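Long-range contacts in Phikz039 (Pseudomonas phage phikz, PDB 3ZBQ), which is PhuZ, a phage member of the tubulin-like protein family, modelled here with guanosine-5'-diphosphate bound: residues His119-Gly124 with Ser156-Pro161; Met162-His167 with Val219-Leu224; Leu192-His197 with Glu269-Asp274; Ser244-Pro249 with Arg261-Ala266. One frame throughout, in Å; residues are numbered along the deposited sequence.

Contact 1. Residues His119-Gly124 with Ser156-Pro161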
# COMPACT_ATOMS: atom_id res chain seq x y z
N HIS A 119 11.88 -3.73 -5.35
CA HIS A 119 13.08 -3.18 -5.98
C HIS A 119 13.78 -2.23 -5.02
O HIS A 119 14.99 -2.31 -4.84
CB HIS A 119 12.72 -2.43 -7.26
CG HIS A 119 13.91 -1.90 -7.99
ND1 HIS A 119 14.52 -2.60 -9.01
CD2 HIS A 119 14.61 -0.75 -7.84
CE1 HIS A 119 15.55 -1.90 -9.46
NE2 HIS A 119 15.63 -0.78 -8.77
N LEU A 120 13.02 -1.33 -4.41
CA LEU A 120 13.62 -0.34 -3.50
C LEU A 120 14.27 -1.01 -2.30
O LEU A 120 15.36 -0.62 -1.87
CB LEU A 120 12.56 0.66 -3.02
CG LEU A 120 11.94 1.62 -4.04
CD1 LEU A 120 10.61 2.13 -3.50
CD2 LEU A 120 12.85 2.78 -4.34
N GLN A 121 13.59 -2.01 -1.73
CA GLN A 121 14.11 -2.69 -0.55
C GLN A 121 15.36 -3.50 -0.86
O GLN A 121 16.28 -3.58 -0.03
CB GLN A 121 13.01 -3.51 0.15
CG GLN A 121 11.98 -2.60 0.80
CD GLN A 121 11.12 -3.26 1.85
OE1 GLN A 121 10.57 -2.57 2.71
NE2 GLN A 121 10.96 -4.58 1.77
N GLN A 122 15.43 -4.06 -2.06
CA GLN A 122 16.65 -4.74 -2.49
C GLN A 122 17.83 -3.78 -2.64
O GLN A 122 18.98 -4.21 -2.57
CB GLN A 122 16.41 -5.52 -3.79
CG GLN A 122 15.49 -6.73 -3.60
CD GLN A 122 15.11 -7.36 -4.92
OE1 GLN A 122 13.93 -7.49 -5.24
NE2 GLN A 122 16.11 -7.76 -5.70
N GLN A 123 17.55 -2.50 -2.84
CA GLN A 123 18.61 -1.47 -2.88
C GLN A 123 18.97 -0.95 -1.49
O GLN A 123 19.84 -0.09 -1.37
CB GLN A 123 18.19 -0.27 -3.75
CG GLN A 123 17.57 -0.61 -5.07
CD GLN A 123 18.41 -1.56 -5.88
OE1 GLN A 123 19.63 -1.42 -5.94
NE2 GLN A 123 17.76 -2.55 -6.50
N GLY A 124 18.30 -1.44 -0.46
CA GLY A 124 18.54 -1.00 0.91
C GLY A 124 17.70 0.19 1.36
O GLY A 124 17.96 0.75 2.43
N SER A 156 9.97 -11.61 1.88
CA SER A 156 10.90 -12.73 1.74
C SER A 156 11.98 -12.48 0.70
O SER A 156 13.16 -12.68 0.96
CB SER A 156 10.16 -14.03 1.43
OG SER A 156 9.24 -14.35 2.46
N VAL A 157 11.57 -12.06 -0.50
CA VAL A 157 12.49 -11.89 -1.61
C VAL A 157 13.47 -10.73 -1.38
O VAL A 157 14.67 -10.84 -1.67
CB VAL A 157 11.73 -11.71 -2.94
CG1 VAL A 157 12.67 -11.25 -4.03
CG2 VAL A 157 11.05 -13.02 -3.32
N SER A 158 12.96 -9.63 -0.82
CA SER A 158 13.81 -8.46 -0.57
C SER A 158 14.57 -8.58 0.74
O SER A 158 15.46 -7.76 1.01
CB SER A 158 13.02 -7.15 -0.62
OG SER A 158 12.15 -7.02 0.49
N LYS A 159 14.21 -9.58 1.55
CA LYS A 159 14.86 -9.84 2.85
C LYS A 159 14.72 -8.69 3.83
O LYS A 159 15.58 -8.49 4.71
CB LYS A 159 16.33 -10.20 2.65
CG LYS A 159 16.55 -11.20 1.53
CD LYS A 159 18.02 -11.44 1.32
CE LYS A 159 18.24 -12.16 0.02
NZ LYS A 159 19.66 -12.59 -0.11
N VAL A 160 13.64 -7.93 3.69
CA VAL A 160 13.35 -6.78 4.53
C VAL A 160 11.85 -6.82 4.78
O VAL A 160 11.09 -6.95 3.81
CB VAL A 160 13.69 -5.46 3.80
CG1 VAL A 160 13.20 -4.26 4.60
CG2 VAL A 160 15.17 -5.34 3.50
N PRO A 161 11.42 -6.73 6.04
CA PRO A 161 9.97 -6.78 6.32
C PRO A 161 9.24 -5.68 5.55
O PRO A 161 9.64 -4.51 5.57
CB PRO A 161 9.89 -6.51 7.83
CG PRO A 161 11.23 -6.95 8.35
CD PRO A 161 12.20 -6.55 7.28
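Gln121 reaches across to Ser158 with its amide nitrogen: Gln121 NE2 donates to Ser158 OG over 3.0 Å. The N-H...O angle is 144°, and the hydroxyl oxygen stays close to the plane of the amide, only 9° out of it. A second bond from the same nitrogen, Gln121 NE2 to Val160 O at 3.1 Å, is weak and more bent. The amide nitrogen therefore grips two groups of the partner segment, a side-chain hydroxyl and a backbone carbonyl. Ser158 OG in turn bonds Val154 O one turn back in its own helix, which holds the hydroxyl where Gln121 meets it.

Both segments are helix ends. Gly124, with positive phi, closes helix 109-122 in a Schellman motif, and Lys159 is the C-prime residue of the Schellman motif that ends helix 138-158. In this tubulin-like fold these helices join consecutive parallel strands of the central sheet, and their C-terminal turns lie side by side, with Gln122 CA and Ser158 CA 5.1 Å apart.

Apolar atoms pack beside the polar pair. Val160 CG1 is anti to the backbone N (chi1 172°), and this methyl rests against Gln121 CD at 3.6 Å; the two side chains pass each other at a slant. Nearer the helices, Gln121 CB touches Ser158 CB at 3.7 Å. Gln122, which is exposed, brings its CG within 3.9 Å of Ser158 CA. Its OE1 is bonded to Ser118 OG and lies 4.1 Å from Val157 CG1.

Contact 2. Residues Met162-His167 with Val219-Leu224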
# COMPACT_ATOMS: atom_id res chain seq x y z
N MET A 162 8.18 -6.06 4.85
CA MET A 162 7.41 -5.07 4.12
C MET A 162 6.41 -4.45 5.07
O MET A 162 5.59 -5.14 5.68
CB MET A 162 6.69 -5.72 2.93
CG MET A 162 5.97 -4.73 2.11
SD MET A 162 5.42 -5.41 0.55
CE MET A 162 4.54 -3.98 -0.03
N ILE A 163 6.48 -3.13 5.22
CA ILE A 163 5.64 -2.40 6.16
C ILE A 163 4.40 -1.90 5.43
O ILE A 163 4.50 -1.14 4.47
CB ILE A 163 6.39 -1.18 6.75
CG1 ILE A 163 7.65 -1.63 7.49
CG2 ILE A 163 5.47 -0.36 7.66
CD1 ILE A 163 8.62 -0.49 7.74
N ILE A 164 3.23 -2.31 5.91
CA ILE A 164 1.99 -1.84 5.31
C ILE A 164 1.12 -1.10 6.32
O ILE A 164 0.94 -1.53 7.47
CB ILE A 164 1.19 -3.00 4.63
CG1 ILE A 164 0.63 -3.96 5.68
CG2 ILE A 164 2.08 -3.76 3.65
CD1 ILE A 164 -0.41 -4.94 5.12
N ASN A 165 0.62 0.06 5.89
CA ASN A 165 -0.39 0.80 6.63
C ASN A 165 -1.71 0.49 5.94
O ASN A 165 -1.94 0.90 4.80
CB ASN A 165 -0.05 2.30 6.60
CG ASN A 165 -1.12 3.15 7.23
OD1 ASN A 165 -1.88 3.82 6.52
ND2 ASN A 165 -1.18 3.15 8.55
N TYR A 166 -2.58 -0.25 6.64
CA TYR A 166 -3.73 -0.90 6.00
C TYR A 166 -5.06 -0.19 6.21
O TYR A 166 -5.41 0.20 7.34
CB TYR A 166 -3.84 -2.36 6.47
CG TYR A 166 -5.05 -3.06 5.89
CD1 TYR A 166 -5.05 -3.51 4.57
CD2 TYR A 166 -6.19 -3.27 6.65
CE1 TYR A 166 -6.15 -4.15 4.03
CE2 TYR A 166 -7.31 -3.92 6.12
CZ TYR A 166 -7.28 -4.35 4.82
OH TYR A 166 -8.39 -4.99 4.27
N HIS A 167 -5.83 -0.06 5.13
CA HIS A 167 -7.14 0.55 5.19
C HIS A 167 -8.08 -0.35 4.44
O HIS A 167 -7.76 -0.80 3.36
CB HIS A 167 -7.11 1.94 4.54
CG HIS A 167 -6.16 2.88 5.21
ND1 HIS A 167 -6.58 3.85 6.08
CD2 HIS A 167 -4.81 2.96 5.16
CE1 HIS A 167 -5.53 4.50 6.55
NE2 HIS A 167 -4.44 3.98 6.01
N VAL A 219 11.36 -12.34 9.15
CA VAL A 219 11.32 -11.35 8.07
C VAL A 219 10.03 -11.60 7.28
O VAL A 219 9.94 -12.53 6.48
CB VAL A 219 12.56 -11.42 7.17
CG1 VAL A 219 12.41 -10.48 5.98
CG2 VAL A 219 13.80 -11.04 7.98
N GLN A 220 9.03 -10.76 7.55
CA GLN A 220 7.69 -10.99 7.04
C GLN A 220 6.92 -9.68 7.04
O GLN A 220 7.43 -8.66 7.50
CB GLN A 220 6.96 -12.02 7.91
CG GLN A 220 6.66 -11.50 9.30
CD GLN A 220 5.97 -12.51 10.20
OE1 GLN A 220 5.79 -13.67 9.82
NE2 GLN A 220 5.60 -12.08 11.40
N THR A 221 5.69 -9.68 6.52
CA THR A 221 4.88 -8.46 6.49
C THR A 221 4.62 -7.97 7.91
O THR A 221 4.32 -8.77 8.82
CB THR A 221 3.54 -8.68 5.78
OG1 THR A 221 3.75 -9.40 4.57
CG2 THR A 221 2.89 -7.34 5.44
N VAL A 222 4.75 -6.67 8.11
CA VAL A 222 4.38 -6.07 9.38
C VAL A 222 3.42 -4.92 9.13
O VAL A 222 3.33 -4.39 8.02
CB VAL A 222 5.62 -5.61 10.15
CG1 VAL A 222 6.42 -6.82 10.60
CG2 VAL A 222 6.47 -4.68 9.28
N GLN A 223 2.67 -4.55 10.16
CA GLN A 223 1.66 -3.51 10.00
C GLN A 223 2.03 -2.22 10.73
O GLN A 223 2.47 -2.24 11.88
CB GLN A 223 0.29 -4.03 10.45
CG GLN A 223 -0.85 -3.08 10.19
CD GLN A 223 -2.19 -3.78 10.20
OE1 GLN A 223 -2.25 -5.01 10.21
NE2 GLN A 223 -3.26 -3.01 10.21
N LEU A 224 1.85 -1.09 10.04
CA LEU A 224 2.13 0.22 10.61
C LEU A 224 0.85 0.89 11.06
O LEU A 224 -0.09 1.06 10.27
CB LEU A 224 2.84 1.12 9.60
CG LEU A 224 2.90 2.60 9.99
CD1 LEU A 224 3.84 2.76 11.20
CD2 LEU A 224 3.39 3.41 8.82
O HOH W 1 -2.48 -0.15 9.55
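Ile163 and Ile164 pair in parallel register with Val222 and Gln223. Three backbone bonds set that register: Val222 N to Met162 O at 3.0 Å, Ile164 N to Val222 O at 3.0 Å, and Leu224 N to Ile164 O at 2.8 Å. CA-H...O contacts accompany them, such as Gln223 CA to Ile164 O at 3.3 Å.

One side-chain bond extends the pairing. Asn165 CG is anti to the backbone N (chi1 175°), and ND2 donates to Leu224 O at 2.9 Å, approaching from above the carbonyl plane, 40° out of it. The other end of this amide, Asn165 OD1, accepts from His167 NE2 at 2.6 Å, which fixes the flip of the amide. Leu224 O has a second donor in a water that also accepts from Tyr166 N.

Among apolar contacts, on one face Ile163 CG1 meets Val222 CG2 at 3.7 Å and Ile163 CG2 meets Leu224 CB at 3.6 Å. On the Ile164 face, this side chain passes obliquely over that of Thr221, its CG1, CG2 and CD1 all near Thr221 CG2; Thr221 OG1 is bonded to Glu152.

Strand 163-168 lies between parallel strands 127-133 and 222-227 in the tubulin-like central sheet, its Ile163, Asn165 and His167 backbones bonded to strand 127-133. Helix 284-304 packs on Ile164, Tyr166 and Gln223, Phe151 of helix 138-158 on Met162, Ile164 and Thr221, and helix 175-192 on Asn165 and His167.

Contact 3. Residues Leu192-His197 with Glu269-Asp274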
# COMPACT_ATOMS: atom_id res chain seq x y z
N LEU A 192 6.87 13.03 9.98
CA LEU A 192 7.82 12.13 10.64
C LEU A 192 9.16 12.09 9.92
O LEU A 192 10.22 12.09 10.55
CB LEU A 192 7.26 10.70 10.73
CG LEU A 192 8.21 9.67 11.37
CD1 LEU A 192 8.52 10.06 12.82
CD2 LEU A 192 7.64 8.25 11.30
N PHE A 193 9.10 12.10 8.59
CA PHE A 193 10.29 11.91 7.76
C PHE A 193 10.97 13.22 7.33
O PHE A 193 11.93 13.20 6.55
CB PHE A 193 9.90 11.14 6.48
CG PHE A 193 9.39 9.74 6.73
CD1 PHE A 193 9.80 9.00 7.82
CD2 PHE A 193 8.51 9.15 5.81
CE1 PHE A 193 9.33 7.70 8.03
CE2 PHE A 193 8.04 7.85 6.01
CZ PHE A 193 8.44 7.12 7.11
N ASN A 194 10.49 14.36 7.81
CA ASN A 194 10.94 15.63 7.24
C ASN A 194 12.35 16.09 7.69
O ASN A 194 12.86 17.12 7.21
CB ASN A 194 9.88 16.74 7.38
CG ASN A 194 9.77 17.30 8.81
OD1 ASN A 194 10.64 17.08 9.66
ND2 ASN A 194 8.71 18.05 9.06
N GLN A 195 12.94 15.33 8.60
CA GLN A 195 14.32 15.54 9.06
C GLN A 195 14.52 16.84 9.84
O GLN A 195 15.67 17.26 10.07
CB GLN A 195 15.30 15.42 7.89
CG GLN A 195 15.31 14.04 7.22
CD GLN A 195 16.25 13.97 6.03
OE1 GLN A 195 17.18 14.76 5.91
NE2 GLN A 195 15.99 13.01 5.14
N GLU A 196 13.43 17.46 10.29
CA GLU A 196 13.50 18.71 11.06
C GLU A 196 13.46 18.54 12.58
O GLU A 196 13.54 19.53 13.31
CB GLU A 196 12.37 19.66 10.66
CG GLU A 196 12.37 20.09 9.20
CD GLU A 196 11.09 20.81 8.81
OE1 GLU A 196 10.24 21.08 9.69
OE2 GLU A 196 10.92 21.09 7.60
N HIS A 197 13.31 17.32 13.06
CA HIS A 197 13.02 17.12 14.48
C HIS A 197 14.28 16.80 15.27
O HIS A 197 15.09 15.97 14.85
CB HIS A 197 11.98 16.02 14.67
CG HIS A 197 10.80 16.17 13.76
ND1 HIS A 197 9.97 17.27 13.80
CD2 HIS A 197 10.32 15.37 12.78
CE1 HIS A 197 9.02 17.13 12.89
NE2 HIS A 197 9.21 15.99 12.26
N GLU A 269 6.42 25.36 18.51
CA GLU A 269 6.01 26.64 17.95
C GLU A 269 5.34 26.43 16.60
O GLU A 269 4.41 27.14 16.23
CB GLU A 269 7.24 27.51 17.78
CG GLU A 269 7.00 28.97 17.50
CD GLU A 269 8.30 29.76 17.54
OE1 GLU A 269 8.70 30.21 18.64
OE2 GLU A 269 8.94 29.91 16.48
N LYS A 270 5.83 25.44 15.86
CA LYS A 270 5.25 25.13 14.55
C LYS A 270 4.09 24.15 14.65
O LYS A 270 3.10 24.29 13.92
CB LYS A 270 6.32 24.56 13.61
CG LYS A 270 5.81 24.20 12.21
CD LYS A 270 6.95 23.71 11.32
CE LYS A 270 6.45 23.29 9.94
NZ LYS A 270 7.55 22.79 9.06
N TYR A 271 4.19 23.18 15.55
CA TYR A 271 3.25 22.06 15.53
C TYR A 271 2.20 22.08 16.65
O TYR A 271 2.53 22.23 17.83
CB TYR A 271 4.01 20.73 15.53
CG TYR A 271 4.77 20.46 14.25
CD1 TYR A 271 4.09 20.10 13.08
CD2 TYR A 271 6.15 20.58 14.19
CE1 TYR A 271 4.77 19.86 11.91
CE2 TYR A 271 6.84 20.34 13.02
CZ TYR A 271 6.14 19.97 11.89
OH TYR A 271 6.83 19.73 10.72
N ASP A 272 0.94 21.91 16.26
CA ASP A 272 -0.18 21.93 17.20
C ASP A 272 -0.65 20.51 17.51
O ASP A 272 -1.85 20.22 17.51
CB ASP A 272 -1.33 22.76 16.62
CG ASP A 272 -2.54 22.85 17.55
OD1 ASP A 272 -2.36 23.13 18.75
OD2 ASP A 272 -3.67 22.60 17.06
N PHE A 273 0.30 19.60 17.71
CA PHE A 273 -0.05 18.27 18.21
C PHE A 273 0.74 18.01 19.47
O PHE A 273 1.82 18.57 19.66
CB PHE A 273 0.16 17.16 17.16
CG PHE A 273 1.61 16.92 16.77
CD1 PHE A 273 2.41 16.05 17.50
CD2 PHE A 273 2.14 17.53 15.64
CE1 PHE A 273 3.73 15.82 17.13
CE2 PHE A 273 3.45 17.31 15.26
CZ PHE A 273 4.25 16.46 16.01
N ASP A 274 0.18 17.19 20.34
CA ASP A 274 0.87 16.80 21.56
C ASP A 274 1.89 15.72 21.20
O ASP A 274 3.09 15.88 21.41
CB ASP A 274 -0.15 16.30 22.58
CG ASP A 274 0.49 15.67 23.79
OD1 ASP A 274 1.58 16.13 24.19
OD2 ASP A 274 -0.10 14.71 24.33
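Tyr271 meets His197 and Asn194 on the more enclosed side of this contact, whereas Glu196 and Lys270 meet on its exposed side. The backbones stay far apart, the nearest CA atoms being 11.0 Å from each other, and side chains alone bridge the loop after helix 175-192 and the loop between strands 260-265 and 275-281.

In the packed part, His197 CE1 lies 3.9 Å from Tyr271 CE2. The tyrosine carbon is at the edge of the imidazole, near its plane, and the ring planes stand 55° apart, an oblique pair. His197 itself is buried and anchored, its NE2 bonded to Ile191 O. Asn194 and Tyr271 approach tip to tip, with a weak bond from Asn194 ND2 to Tyr271 OH at 3.0 Å. The amide is set by an Asx turn in which Asn194 OD1 accepts from Glu196 N at 2.9 Å, leaving ND2 directed at the phenol.

On the solvent side, Lys270 CG is anti to the backbone N (chi1 -180°) and the chain runs extended beyond it; NZ makes a salt bridge with Glu196 OE1 at 3.2 Å, the side chains crossing at about a right angle. Lys270 CG also sits 4.0 Å above the plane of the neighbouring Tyr271 ring, over its centre.

The charge attraction, lying among exposed groups, is probably screened by water, so the chemistry suggests a modest tie, made by a weak hydrogen bond, a salt bridge at the surface and an oblique ring contact.

Contact 4. Residues Ser244-Pro249 with Arg261-Ala266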
# COMPACT_ATOMS: atom_id res chain seq x y z
N SER A 244 8.25 7.83 17.91
CA SER A 244 7.35 8.79 18.55
C SER A 244 7.84 10.23 18.37
O SER A 244 9.03 10.50 18.47
CB SER A 244 7.21 8.47 20.04
OG SER A 244 6.68 7.18 20.26
N LEU A 245 6.90 11.13 18.11
CA LEU A 245 7.18 12.57 18.09
C LEU A 245 6.45 13.27 19.23
O LEU A 245 5.26 13.03 19.43
CB LEU A 245 6.74 13.19 16.77
CG LEU A 245 7.55 12.78 15.54
CD1 LEU A 245 6.96 13.41 14.27
CD2 LEU A 245 8.98 13.23 15.73
N TYR A 246 7.16 14.13 19.96
CA TYR A 246 6.55 14.95 21.00
C TYR A 246 6.87 16.42 20.73
O TYR A 246 7.97 16.74 20.27
CB TYR A 246 7.11 14.57 22.37
CG TYR A 246 6.97 13.11 22.71
CD1 TYR A 246 7.93 12.18 22.31
CD2 TYR A 246 5.87 12.64 23.42
CE1 TYR A 246 7.81 10.84 22.61
CE2 TYR A 246 5.73 11.30 23.73
CZ TYR A 246 6.70 10.41 23.32
OH TYR A 246 6.56 9.07 23.62
N THR A 247 5.92 17.31 20.99
CA THR A 247 6.22 18.74 20.93
C THR A 247 6.77 19.18 22.28
O THR A 247 7.43 20.22 22.38
CB THR A 247 5.00 19.59 20.57
OG1 THR A 247 3.85 19.12 21.28
CG2 THR A 247 4.74 19.52 19.05
N ASP A 248 6.48 18.40 23.32
CA ASP A 248 7.06 18.63 24.64
C ASP A 248 7.97 17.46 25.03
O ASP A 248 7.48 16.36 25.31
CB ASP A 248 5.95 18.81 25.68
CG ASP A 248 6.49 19.16 27.07
OD1 ASP A 248 7.73 19.16 27.28
OD2 ASP A 248 5.66 19.43 27.95
N PRO A 249 9.29 17.70 25.06
CA PRO A 249 10.30 16.67 25.34
C PRO A 249 10.08 16.01 26.69
O PRO A 249 10.43 14.84 26.86
CB PRO A 249 11.61 17.47 25.35
CG PRO A 249 11.34 18.63 24.43
CD PRO A 249 9.90 19.00 24.70
N ARG A 261 12.75 1.46 19.85
CA ARG A 261 12.04 2.72 20.05
C ARG A 261 12.93 3.88 19.64
O ARG A 261 14.12 3.93 19.98
CB ARG A 261 11.58 2.88 21.51
CG ARG A 261 10.83 4.19 21.81
CD ARG A 261 10.21 4.21 23.21
NE ARG A 261 9.36 5.38 23.41
CZ ARG A 261 9.72 6.50 24.02
NH1 ARG A 261 10.94 6.63 24.53
NH2 ARG A 261 8.85 7.50 24.13
N THR A 262 12.37 4.81 18.89
CA THR A 262 13.10 6.03 18.57
C THR A 262 12.16 7.22 18.75
O THR A 262 10.95 7.10 18.53
CB THR A 262 13.73 5.96 17.16
OG1 THR A 262 14.67 7.03 16.99
CG2 THR A 262 12.66 6.05 16.08
N THR A 263 12.70 8.35 19.19
CA THR A 263 11.86 9.53 19.44
C THR A 263 12.43 10.78 18.79
O THR A 263 13.65 10.91 18.61
CB THR A 263 11.66 9.80 20.95
OG1 THR A 263 12.87 10.29 21.53
CG2 THR A 263 11.23 8.54 21.67
N GLY A 264 11.55 11.72 18.45
CA GLY A 264 11.98 13.01 17.94
C GLY A 264 11.22 14.13 18.64
O GLY A 264 10.10 13.92 19.09
N TYR A 265 11.83 15.31 18.72
CA TYR A 265 11.18 16.44 19.37
C TYR A 265 10.80 17.48 18.33
O TYR A 265 11.66 18.15 17.75
CB TYR A 265 12.09 17.03 20.45
CG TYR A 265 12.45 15.99 21.49
CD1 TYR A 265 11.48 15.17 22.03
CD2 TYR A 265 13.77 15.81 21.90
CE1 TYR A 265 11.78 14.21 22.97
CE2 TYR A 265 14.09 14.85 22.84
CZ TYR A 265 13.09 14.05 23.37
OH TYR A 265 13.39 13.09 24.30
N ALA A 266 9.49 17.58 18.08
CA ALA A 266 8.95 18.48 17.06
C ALA A 266 8.81 19.89 17.62
O ALA A 266 8.47 20.08 18.79
CB ALA A 266 7.61 17.98 16.56
O HOH W 2 6.82 5.92 22.55
O HOH W 3 9.87 19.85 21.13
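Tyr246 CG is anti to its carbonyl carbon (chi1 -55°) and Arg261 CG is anti to its backbone N (chi1 180°); the Arg261 chain then runs extended to NE. The side chains cross at about a right angle, and Arg261 NH2 reaches Tyr246 OH at 2.8 Å in a weak, bent bond. The hydroxyl lies at the edge of the guanidinium, near its plane. A water in that same plane accepts from Arg261 NE at 2.7 Å and hydrogen-bonds to Ser244 OG at 2.6 Å; Ser244 OG is also hydrogen-bonded to His277 ND1. Thr263 CG2 lies 3.3 Å above the guanidinium plane, offset toward its rim. The stronger partner of Arg261 NH2 is Asp252, a salt bridge, and Asp252 also takes bonds from Thr263 OG1 and Tyr265 OH, tying this face together.

Pro249 covers the Tyr265 ring in a CH-pi contact. Its CB stands 4.0 Å from the ring centroid and 9° off the normal, squarely over the face. On the reverse face of the strands, Leu245 CD2 settles on Gly264 CA at 3.7 Å, a close approach made possible by the missing side chain.

Backbone bonds alternate between the strands, from Ser244 N to Thr262 O at 2.9 Å through to Ala266 N and Tyr246 O at 2.8 Å. Beyond the last, a water donates to both Thr247 O and Ala266 O. With strand 275-281 antiparallel on the other flank of strand 239-246, this is a parallel pair at the edge, within this chain, of the mixed sheet, in the part belonging to the tubulin-like C-terminal domain.

In the fold
Contacts 1 and 2 follow one another along the chain, 13 Å apart between centres, and touch where Val219 and Gln220 pack on the loop Lys159-Pro161 that leads from helix 138-158 into strand 163-168. Contacts 3 and 4 form a second cluster, 9 Å apart between centres; Thr247 probably bonds Phe273 and Asp274 there, and His197 packs on Ala266. Contact 4 lies entirely within the sequence span between the two segments of contact 3. Contacts 2 and 4 share one sheet, about 22 Å apart between centres: the first lies within it, the second at its outer edge. The continuous sheet thus links the nucleotide-binding part with the C-terminal domain.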